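PDB 5GZT: chitinase from Paenibacillus sp. FPU-7, which probably hydrolyses the beta-1,4 linkages of chitin and chitodextrins at random internal positions, using glycoside hydrolase family 18 domains. Local coordinates for residues N360-V365 with Y450-I455. Numbering follows the deposited sequence.
Sequences NLKVLV and YYELAI
One water molecule joins Lys-362 to Tyr-450: it accepts a hydrogen bond from Lys-362 NZ at 3.0 Å and donates another to the backbone oxygen Tyr-450 O at 2.7 Å. The ammonium and the carbonyl, with NZ and O of these two residues 4.3 Å apart, thus meet through the solvent molecule, while NZ finds a further acceptor in the backbone oxygen of Pro-217. Next to this bridge lies Glu-452, whose chain is extended beyond CG and reaches from its strand towards 362-365. Glu-452 OE2 stands 5.8 Å from Lys-362 NZ, too far for a salt bridge, and lies loosely alongside the methylene CD of that lysine. Each carboxylate oxygen has its own partner, OE1 the hydroxyl of Tyr-478 and OE2 the ring nitrogen NE2 of His-303, and the two bonds together would restrict rotation of the group. The branched end of Leu-364 packs against the acid, Glu-452 OE1 lying 3.8 Å from Leu-364 CD1 and 3.9 Å from Leu-364 CD2, and the two side chains run at about a right angle. Leu-364 CG sits anti to the carbonyl carbon, chi1 -70°, which together with chi2 of 72° turns both methyls towards that oxygen.

Strands 362-368 and 452-457 are not neighbours in the family 18 TIM barrel: strand 403-407 pairs in parallel with both, and 8.2 Å separates CA of Leu-364 from CA of Glu-452. The side chains meet inside the barrel across strand 403-407, near the N-terminal ends of the strands, whereas TIM-barrel active sites lie at the C-terminal ends. The contact illustrates how a barrel core accommodates a buried acid: hydrogen bonds with a tyrosine hydroxyl and a histidine ring nitrogen satisfy its two oxygens, leucine methyls line its flank, and the lysine, held by a carbonyl and water, probably contributes longer-range electrostatic stabilisation.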
loop_
_atom_site.group_PDB
_atom_site.type_symbol
_atom_site.label_atom_id
_atom_site.label_comp_id
_atom_site.label_asym_id
_atom_site.label_seq_id
_atom_site.Cartn_x
_atom_site.Cartn_y
_atom_site.Cartn_z
ATOM N N ASN B 360 -5.471 9.341 6.058
ATOM C CA ASN B 360 -5.855 7.917 5.979
ATOM C C ASN B 360 -4.759 6.910 6.162
ATOM O O ASN B 360 -5.030 5.689 6.157
ATOM C CB ASN B 360 -6.504 7.632 4.644
ATOM C CG ASN B 360 -7.914 8.118 4.615
ATOM O OD1 ASN B 360 -8.815 7.471 5.144
ATOM N ND2 ASN B 360 -8.105 9.272 4.066
ATOM N N LEU B 361 -3.519 7.396 6.255
ATOM C CA LEU B 361 -2.331 6.535 6.289
ATOM C C LEU B 361 -2.377 5.675 7.497
ATOM O O LEU B 361 -2.578 6.225 8.570
ATOM C CB LEU B 361 -1.053 7.376 6.334
ATOM C CG LEU B 361 0.238 6.563 6.579
ATOM C CD1 LEU B 361 0.522 5.708 5.334
ATOM C CD2 LEU B 361 1.388 7.526 6.885
ATOM N N LYS B 362 -2.254 4.355 7.332
ATOM C CA LYS B 362 -1.984 3.414 8.424
ATOM C C LYS B 362 -0.487 3.088 8.543
ATOM O O LYS B 362 0.202 2.921 7.523
ATOM C CB LYS B 362 -2.795 2.123 8.287
ATOM C CG LYS B 362 -4.206 2.308 8.850
ATOM C CD LYS B 362 -5.171 1.206 8.491
ATOM C CE LYS B 362 -6.617 1.690 8.726
ATOM N NZ LYS B 362 -6.954 1.793 10.167
ATOM N N VAL B 363 0.017 3.028 9.782
ATOM C CA VAL B 363 1.386 2.668 10.025
ATOM C C VAL B 363 1.420 1.437 10.844
ATOM O O VAL B 363 0.878 1.446 11.924
ATOM C CB VAL B 363 2.177 3.781 10.746
ATOM C CG1 VAL B 363 3.636 3.356 10.912
ATOM C CG2 VAL B 363 2.111 5.132 10.023
ATOM N N LEU B 364 2.077 0.375 10.380
ATOM C CA LEU B 364 2.195 -0.839 11.147
ATOM C C LEU B 364 3.611 -1.160 11.494
ATOM O O LEU B 364 4.527 -0.727 10.815
ATOM C CB LEU B 364 1.614 -2.016 10.412
ATOM C CG LEU B 364 0.066 -2.119 10.225
ATOM C CD1 LEU B 364 -0.515 -1.132 9.227
ATOM C CD2 LEU B 364 -0.253 -3.514 9.775
ATOM N N VAL B 365 3.791 -1.980 12.517
ATOM C CA VAL B 365 5.093 -2.439 12.863
ATOM C C VAL B 365 5.197 -3.751 12.204
ATOM O O VAL B 365 4.308 -4.568 12.354
ATOM C CB VAL B 365 5.378 -2.594 14.386
ATOM C CG1 VAL B 365 4.327 -3.421 15.123
ATOM C CG2 VAL B 365 6.729 -3.299 14.584
ATOM N N TYR B 450 -10.326 -0.194 15.082
ATOM C CA TYR B 450 -9.966 -1.496 14.457
ATOM C C TYR B 450 -8.457 -1.612 14.110
ATOM O O TYR B 450 -7.859 -0.646 13.641
ATOM C CB TYR B 450 -10.802 -1.721 13.191
ATOM C CG TYR B 450 -10.441 -3.038 12.553
ATOM C CD1 TYR B 450 -10.845 -4.254 13.138
ATOM C CD2 TYR B 450 -9.643 -3.074 11.401
ATOM C CE1 TYR B 450 -10.513 -5.490 12.582
ATOM C CE2 TYR B 450 -9.298 -4.298 10.833
ATOM C CZ TYR B 450 -9.707 -5.505 11.396
ATOM O OH TYR B 450 -9.269 -6.726 10.817
ATOM N N TYR B 451 -7.864 -2.758 14.402
ATOM C CA TYR B 451 -6.412 -3.048 14.221
ATOM C C TYR B 451 -6.244 -4.156 13.177
ATOM O O TYR B 451 -6.929 -5.189 13.242
ATOM C CB TYR B 451 -5.707 -3.509 15.537
ATOM C CG TYR B 451 -5.929 -2.524 16.688
ATOM C CD1 TYR B 451 -5.575 -1.188 16.537
ATOM C CD2 TYR B 451 -6.567 -2.921 17.900
ATOM C CE1 TYR B 451 -5.814 -0.262 17.549
ATOM C CE2 TYR B 451 -6.835 -1.987 18.940
ATOM C CZ TYR B 451 -6.463 -0.662 18.754
ATOM O OH TYR B 451 -6.648 0.314 19.700
ATOM N N GLU B 452 -5.286 -3.958 12.267
ATOM C CA GLU B 452 -4.951 -4.930 11.224
ATOM C C GLU B 452 -3.966 -5.971 11.722
ATOM O O GLU B 452 -3.112 -5.688 12.531
ATOM C CB GLU B 452 -4.344 -4.223 9.999
ATOM C CG GLU B 452 -5.277 -3.388 9.151
ATOM C CD GLU B 452 -4.669 -3.031 7.755
ATOM O OE1 GLU B 452 -3.427 -3.062 7.630
ATOM O OE2 GLU B 452 -5.419 -2.701 6.781
ATOM N N LEU B 453 -4.093 -7.182 11.234
ATOM C CA LEU B 453 -3.088 -8.202 11.415
ATOM C C LEU B 453 -2.757 -8.788 10.045
ATOM O O LEU B 453 -3.662 -9.166 9.274
ATOM C CB LEU B 453 -3.579 -9.320 12.300
ATOM C CG LEU B 453 -2.549 -10.379 12.612
ATOM C CD1 LEU B 453 -1.412 -9.846 13.492
ATOM C CD2 LEU B 453 -3.217 -11.543 13.281
ATOM N N ALA B 454 -1.461 -8.881 9.736
ATOM C CA ALA B 454 -1.000 -9.285 8.393
ATOM C C ALA B 454 0.295 -10.005 8.513
ATOM O O ALA B 454 0.951 -9.942 9.561
ATOM C CB ALA B 454 -0.885 -8.056 7.460
ATOM N N ILE B 455 0.645 -10.758 7.484
ATOM C CA ILE B 455 1.946 -11.344 7.386
ATOM C C ILE B 455 2.591 -11.051 6.037
ATOM O O ILE B 455 1.883 -10.731 5.067
ATOM C CB ILE B 455 1.930 -12.874 7.583
ATOM C CG1 ILE B 455 1.218 -13.611 6.438
ATOM C CG2 ILE B 455 1.318 -13.175 8.952
ATOM C CD1 ILE B 455 1.369 -15.117 6.508
HETATM O O HOH W 1 -5.865 -0.369 11.857
#